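Local atomic coordinates of EDTA monooxygenase (EDTA-degrading bacterium BNC1, PDB entry 5DQP), a protein that probably acts as an FMN-dependent monooxygenase of the NtaA/SnaA/DszA family, using molecular oxygen in the breakdown of EDTA. Residues D367-W372 with D379-N384; Y413-S416 with E420-G423. All coordinates share one frame; numbering follows the deposited sequence.

Interaction 1: D367-W372 with D379-N384; sequences DRLIDW and DGFVIN
Leu369 and Trp372 of helix 362-374 press against Phe381 of strand 380-383, joining the outer helical layer of a luciferase-like barrel to the strand that follows in sequence. The Phe381 ring carries the contact. Leu369 CD2 stands over the middle of one ring face, 3.6 Å from the ring centroid and 5° off its normal, a CH-pi contact close to the ring axis. In Leu369, CD1 continues the chain away from CA (chi2 -172°), which turns the other methyl, CD2, onto the aromatic face. At the far end of the ring the neighbour is different: CB of Trp372 meets CZ of Phe381 edge-on, in the ring plane, at 3.7 Å. Leu369 CB adds an aliphatic contact of 3.8 Å with Phe381 CE1, and the Leu369 backbone O comes within 3.5 Å of Phe381 CZ. The indole of Trp372 leads away from the strand, and the side chain touches Leu234 and Ala377. Strand 380-383 is the last strand of the TIM barrel in chain order and lies between strands 7-11 and 262-271, closing the cylinder; Phe381 shares backbone hydrogen bonds with Tyr7 and Val9, while Val382 bonds to Pro265. With CG anti to its carbonyl carbon (chi1 -55°), Phe381 reaches from this strand into the layer between sheet and helices. Leu369 also touches Phe267 of strand 262-271 and Phe395 of helix 390-405, and the latter receives Ile383 as well. Charged groups lie at the margins: Asp379, just before the strand, makes a salt bridge with Arg248, and Arg368 on the helix makes one with Glu344.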
loop_
_atom_site.group_PDB
_atom_site.type_symbol
_atom_site.label_atom_id
_atom_site.label_comp_id
_atom_site.label_asym_id
_atom_site.label_seq_id
_atom_site.Cartn_x
_atom_site.Cartn_y
_atom_site.Cartn_z
ATOM N N ASP A 367 -2.229 -36.544 -2.067
ATOM C CA ASP A 367 -2.398 -37.559 -1.030
ATOM C C ASP A 367 -1.835 -37.092 0.298
ATOM O O ASP A 367 -2.458 -37.300 1.339
ATOM C CB ASP A 367 -1.729 -38.883 -1.441
ATOM C CG ASP A 367 -2.378 -39.505 -2.670
ATOM O OD1 ASP A 367 -3.383 -38.924 -3.157
ATOM O OD2 ASP A 367 -1.878 -40.558 -3.144
ATOM N N ARG A 368 -0.657 -36.465 0.290
ATOM C CA ARG A 368 -0.118 -35.941 1.545
ATOM C C ARG A 368 -0.982 -34.804 2.096
ATOM O O ARG A 368 -1.290 -34.774 3.294
ATOM C CB ARG A 368 1.328 -35.482 1.353
ATOM C CG ARG A 368 2.000 -35.150 2.692
ATOM C CD ARG A 368 3.352 -34.510 2.529
ATOM N NE ARG A 368 4.314 -35.343 1.811
ATOM C CZ ARG A 368 5.213 -36.126 2.407
ATOM N NH1 ARG A 368 6.071 -36.840 1.676
ATOM N NH2 ARG A 368 5.242 -36.209 3.734
ATOM N N LEU A 369 -1.406 -33.868 1.244
ATOM C CA LEU A 369 -2.272 -32.794 1.735
ATOM C C LEU A 369 -3.540 -33.355 2.367
ATOM O O LEU A 369 -3.932 -32.943 3.461
ATOM C CB LEU A 369 -2.630 -31.827 0.610
ATOM C CG LEU A 369 -1.390 -31.141 0.005
ATOM C CD1 LEU A 369 -1.773 -30.025 -0.978
ATOM C CD2 LEU A 369 -0.469 -30.599 1.067
ATOM N N ILE A 370 -4.211 -34.276 1.671
ATOM C CA ILE A 370 -5.470 -34.823 2.168
ATOM C C ILE A 370 -5.226 -35.613 3.439
ATOM O O ILE A 370 -6.061 -35.624 4.354
ATOM C CB ILE A 370 -6.137 -35.709 1.103
ATOM C CG1 ILE A 370 -6.558 -34.888 -0.125
ATOM C CG2 ILE A 370 -7.322 -36.477 1.718
ATOM C CD1 ILE A 370 -7.182 -35.738 -1.271
ATOM N N ASP A 371 -4.087 -36.298 3.513
ATOM C CA ASP A 371 -3.765 -37.055 4.712
ATOM C C ASP A 371 -3.680 -36.137 5.924
ATOM O O ASP A 371 -4.297 -36.400 6.966
ATOM C CB ASP A 371 -2.448 -37.815 4.525
ATOM C CG ASP A 371 -2.162 -38.755 5.705
ATOM O OD1 ASP A 371 -3.124 -39.405 6.172
ATOM O OD2 ASP A 371 -1.013 -38.824 6.194
ATOM N N TRP A 372 -2.931 -35.037 5.801
ATOM C CA TRP A 372 -2.828 -34.101 6.919
ATOM C C TRP A 372 -4.175 -33.477 7.235
ATOM O O TRP A 372 -4.586 -33.404 8.403
ATOM C CB TRP A 372 -1.816 -33.002 6.614
ATOM C CG TRP A 372 -0.393 -33.369 6.931
ATOM C CD1 TRP A 372 0.310 -34.426 6.434
ATOM C CD2 TRP A 372 0.511 -32.644 7.773
ATOM N NE1 TRP A 372 1.601 -34.405 6.913
ATOM C CE2 TRP A 372 1.748 -33.325 7.742
ATOM C CE3 TRP A 372 0.393 -31.495 8.558
ATOM C CZ2 TRP A 372 2.861 -32.887 8.458
ATOM C CZ3 TRP A 372 1.494 -31.057 9.273
ATOM C CH2 TRP A 372 2.719 -31.753 9.217
ATOM N N ASP A 379 -5.792 -27.244 8.700
ATOM C CA ASP A 379 -7.040 -26.846 8.057
ATOM C C ASP A 379 -6.856 -26.505 6.576
ATOM O O ASP A 379 -7.846 -26.237 5.884
ATOM C CB ASP A 379 -7.661 -25.655 8.801
ATOM C CG ASP A 379 -7.876 -25.955 10.288
ATOM O OD1 ASP A 379 -8.789 -26.755 10.597
ATOM O OD2 ASP A 379 -7.118 -25.428 11.142
ATOM N N GLY A 380 -5.620 -26.502 6.103
ATOM C CA GLY A 380 -5.280 -26.123 4.751
ATOM C C GLY A 380 -3.793 -25.846 4.746
ATOM O O GLY A 380 -3.104 -26.159 5.707
ATOM N N PHE A 381 -3.308 -25.243 3.654
ATOM C CA PHE A 381 -1.864 -25.119 3.495
ATOM C C PHE A 381 -1.491 -23.817 2.809
ATOM O O PHE A 381 -2.262 -23.267 2.026
ATOM C CB PHE A 381 -1.269 -26.306 2.704
ATOM C CG PHE A 381 -1.608 -27.640 3.316
ATOM C CD1 PHE A 381 -2.796 -28.281 2.992
ATOM C CD2 PHE A 381 -0.775 -28.215 4.253
ATOM C CE1 PHE A 381 -3.125 -29.488 3.564
ATOM C CE2 PHE A 381 -1.092 -29.421 4.825
ATOM C CZ PHE A 381 -2.292 -30.052 4.481
ATOM N N VAL A 382 -0.293 -23.335 3.132
ATOM C CA VAL A 382 0.368 -22.264 2.397
ATOM C C VAL A 382 1.362 -22.916 1.444
ATOM O O VAL A 382 2.307 -23.583 1.883
ATOM C CB VAL A 382 1.084 -21.272 3.334
ATOM C CG1 VAL A 382 1.370 -19.961 2.592
ATOM C CG2 VAL A 382 0.298 -21.023 4.671
ATOM N N ILE A 383 1.147 -22.710 0.154
ATOM C CA ILE A 383 1.977 -23.250 -0.921
ATOM C C ILE A 383 3.040 -22.218 -1.282
ATOM O O ILE A 383 2.719 -21.111 -1.734
ATOM C CB ILE A 383 1.108 -23.580 -2.147
ATOM C CG1 ILE A 383 -0.042 -24.506 -1.761
ATOM C CG2 ILE A 383 1.940 -24.151 -3.301
ATOM C CD1 ILE A 383 -1.344 -24.137 -2.500
ATOM N N ASN A 384 4.298 -22.576 -1.089
ATOM C CA ASN A 384 5.433 -21.681 -1.293
ATOM C C ASN A 384 6.154 -22.167 -2.552
ATOM O O ASN A 384 7.075 -22.978 -2.480
ATOM C CB ASN A 384 6.324 -21.715 -0.056
ATOM C CG ASN A 384 7.295 -20.551 0.031
ATOM O OD1 ASN A 384 7.276 -19.627 -0.794
ATOM N ND2 ASN A 384 8.154 -20.581 1.064
#

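Interaction 2: Y413-S416 with E420-G423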
loop_
_atom_site.group_PDB
_atom_site.type_symbol
_atom_site.label_atom_id
_atom_site.label_comp_id
_atom_site.label_asym_id
_atom_site.label_seq_id
_atom_site.Cartn_x
_atom_site.Cartn_y
_atom_site.Cartn_z
ATOM N N TYR A 413 -15.694 -19.781 -6.617
ATOM C CA TYR A 413 -15.743 -18.779 -5.557
ATOM C C TYR A 413 -17.206 -18.513 -5.219
ATOM O O TYR A 413 -17.917 -17.869 -5.993
ATOM C CB TYR A 413 -15.037 -17.493 -5.973
ATOM C CG TYR A 413 -13.525 -17.603 -6.005
ATOM C CD1 TYR A 413 -12.785 -17.864 -4.845
ATOM C CD2 TYR A 413 -12.844 -17.425 -7.185
ATOM C CE1 TYR A 413 -11.377 -17.952 -4.884
ATOM C CE2 TYR A 413 -11.457 -17.531 -7.243
ATOM C CZ TYR A 413 -10.732 -17.782 -6.105
ATOM O OH TYR A 413 -9.360 -17.846 -6.231
ATOM N N THR A 414 -17.655 -18.988 -4.056
ATOM C CA THR A 414 -19.043 -18.792 -3.638
ATOM C C THR A 414 -19.215 -17.710 -2.569
ATOM O O THR A 414 -20.352 -17.382 -2.215
ATOM C CB THR A 414 -19.618 -20.121 -3.151
ATOM O OG1 THR A 414 -18.710 -20.695 -2.216
ATOM C CG2 THR A 414 -19.755 -21.101 -4.336
ATOM N N GLU A 415 -18.121 -17.150 -2.062
ATOM C CA GLU A 415 -18.138 -15.992 -1.190
ATOM C C GLU A 415 -17.237 -14.946 -1.818
ATOM O O GLU A 415 -16.230 -15.273 -2.448
ATOM C CB GLU A 415 -17.632 -16.310 0.215
ATOM C CG GLU A 415 -18.356 -17.434 0.951
ATOM C CD GLU A 415 -18.065 -18.820 0.367
ATOM O OE1 GLU A 415 -19.043 -19.554 0.120
ATOM O OE2 GLU A 415 -16.880 -19.181 0.155
ATOM N N SER A 416 -17.595 -13.687 -1.663
ATOM C CA SER A 416 -16.762 -12.656 -2.248
ATOM C C SER A 416 -15.855 -11.970 -1.236
ATOM O O SER A 416 -15.008 -11.171 -1.635
ATOM C CB SER A 416 -17.633 -11.616 -2.977
ATOM O OG SER A 416 -18.403 -10.860 -2.073
ATOM N N GLU A 420 -15.657 -14.202 4.910
ATOM C CA GLU A 420 -16.742 -15.164 4.691
ATOM C C GLU A 420 -16.260 -16.419 3.968
ATOM O O GLU A 420 -16.709 -17.528 4.275
ATOM C CB GLU A 420 -17.886 -14.494 3.918
ATOM C CG GLU A 420 -18.535 -13.358 4.722
ATOM C CD GLU A 420 -19.506 -12.487 3.919
ATOM O OE1 GLU A 420 -19.186 -12.141 2.759
ATOM O OE2 GLU A 420 -20.583 -12.131 4.462
ATOM N N ARG A 421 -15.350 -16.275 3.002
ATOM C CA ARG A 421 -14.757 -17.449 2.358
ATOM C C ARG A 421 -14.136 -18.407 3.382
ATOM O O ARG A 421 -14.286 -19.635 3.288
ATOM C CB ARG A 421 -13.708 -16.990 1.336
ATOM C CG ARG A 421 -13.000 -18.141 0.593
ATOM C CD ARG A 421 -12.229 -17.617 -0.597
ATOM N NE ARG A 421 -13.042 -16.731 -1.430
ATOM C CZ ARG A 421 -12.542 -15.724 -2.136
ATOM N NH1 ARG A 421 -11.233 -15.496 -2.103
ATOM N NH2 ARG A 421 -13.336 -14.959 -2.884
ATOM N N LEU A 422 -13.453 -17.856 4.381
ATOM C CA LEU A 422 -12.773 -18.652 5.400
ATOM C C LEU A 422 -13.701 -19.172 6.495
ATOM O O LEU A 422 -13.238 -19.922 7.357
ATOM C CB LEU A 422 -11.657 -17.816 6.034
ATOM C CG LEU A 422 -10.584 -17.466 5.010
ATOM C CD1 LEU A 422 -9.470 -16.685 5.673
ATOM C CD2 LEU A 422 -10.051 -18.759 4.426
ATOM N N GLY A 423 -14.980 -18.790 6.498
ATOM C CA GLY A 423 -15.892 -19.314 7.493
ATOM C C GLY A 423 -15.694 -18.733 8.871
ATOM O O GLY A 423 -16.058 -19.371 9.853
HETATM O O HOH W 1 -15.362 -18.567 -1.914
#
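Arg421 brings one guanidinium face against Tyr413 and points an edge at the carbonyl of Glu415; here the contact is tight. Tyr413 CD1 sits 3.4 Å above the guanidinium plane, over its centre, with ring and guanidinium planes inclined at 43°, so this is an oblique lean and not a parallel stack. In the guanidinium plane, Arg421 NH2 donates to Glu415 O at 2.9 Å with an N-H...O angle of 163°. A bend at chi3 (-49°) turns the otherwise extended arginine back to this carbonyl. NH2 also bonds to Asp88 O and NH1 to Asp51 O, while Tyr413 OH holds Ile50 O; together they tie the loop and the short helix to the turns leading into strands 52-55 and 90-96. One water joins three further polar atoms, accepting from Arg421 NE at 3.0 Å and from Glu415 N, and donating to Glu415 OE2 at 2.6 Å. Replacing Arg421 by an alanine is likely to leave the carbonyls of Glu415, Asp88 and Asp51 without these donors and to open a gap beside the Tyr413 ring. The outer side is looser: Glu415 CB and Glu420 CB are 4.1 Å apart, and the exposed Glu420 turns OE1 to Thr417 OG1. Within the loop, Thr414 OG1 donates to Glu415 OE1 from above the carboxylate plane. The C-terminal end of the short helix is a Schellman motif: Gly423, with positive phi, sends its N back to Glu420 O at 3.1 Å, one of the two bonds into the last turn.

How the interactions relate
Interaction 1 is a core contact and interaction 2 a surface one; their centres are about 19 Å apart and they do not touch. They share no secondary-structure element: interaction 1 joins a barrel strand to its packing helix, whereas interaction 2 folds a loop onto the short helix that follows it, near the C-terminus. In the chain they come in series, with helix 390-405 between them. The chemistry follows the setting. Buried residues of 367-372 and 379-384 meet through apolar and CH-pi packing, whereas 413-416 and 420-423 depend on one buried arginine, backbone carbonyls and a bridging water.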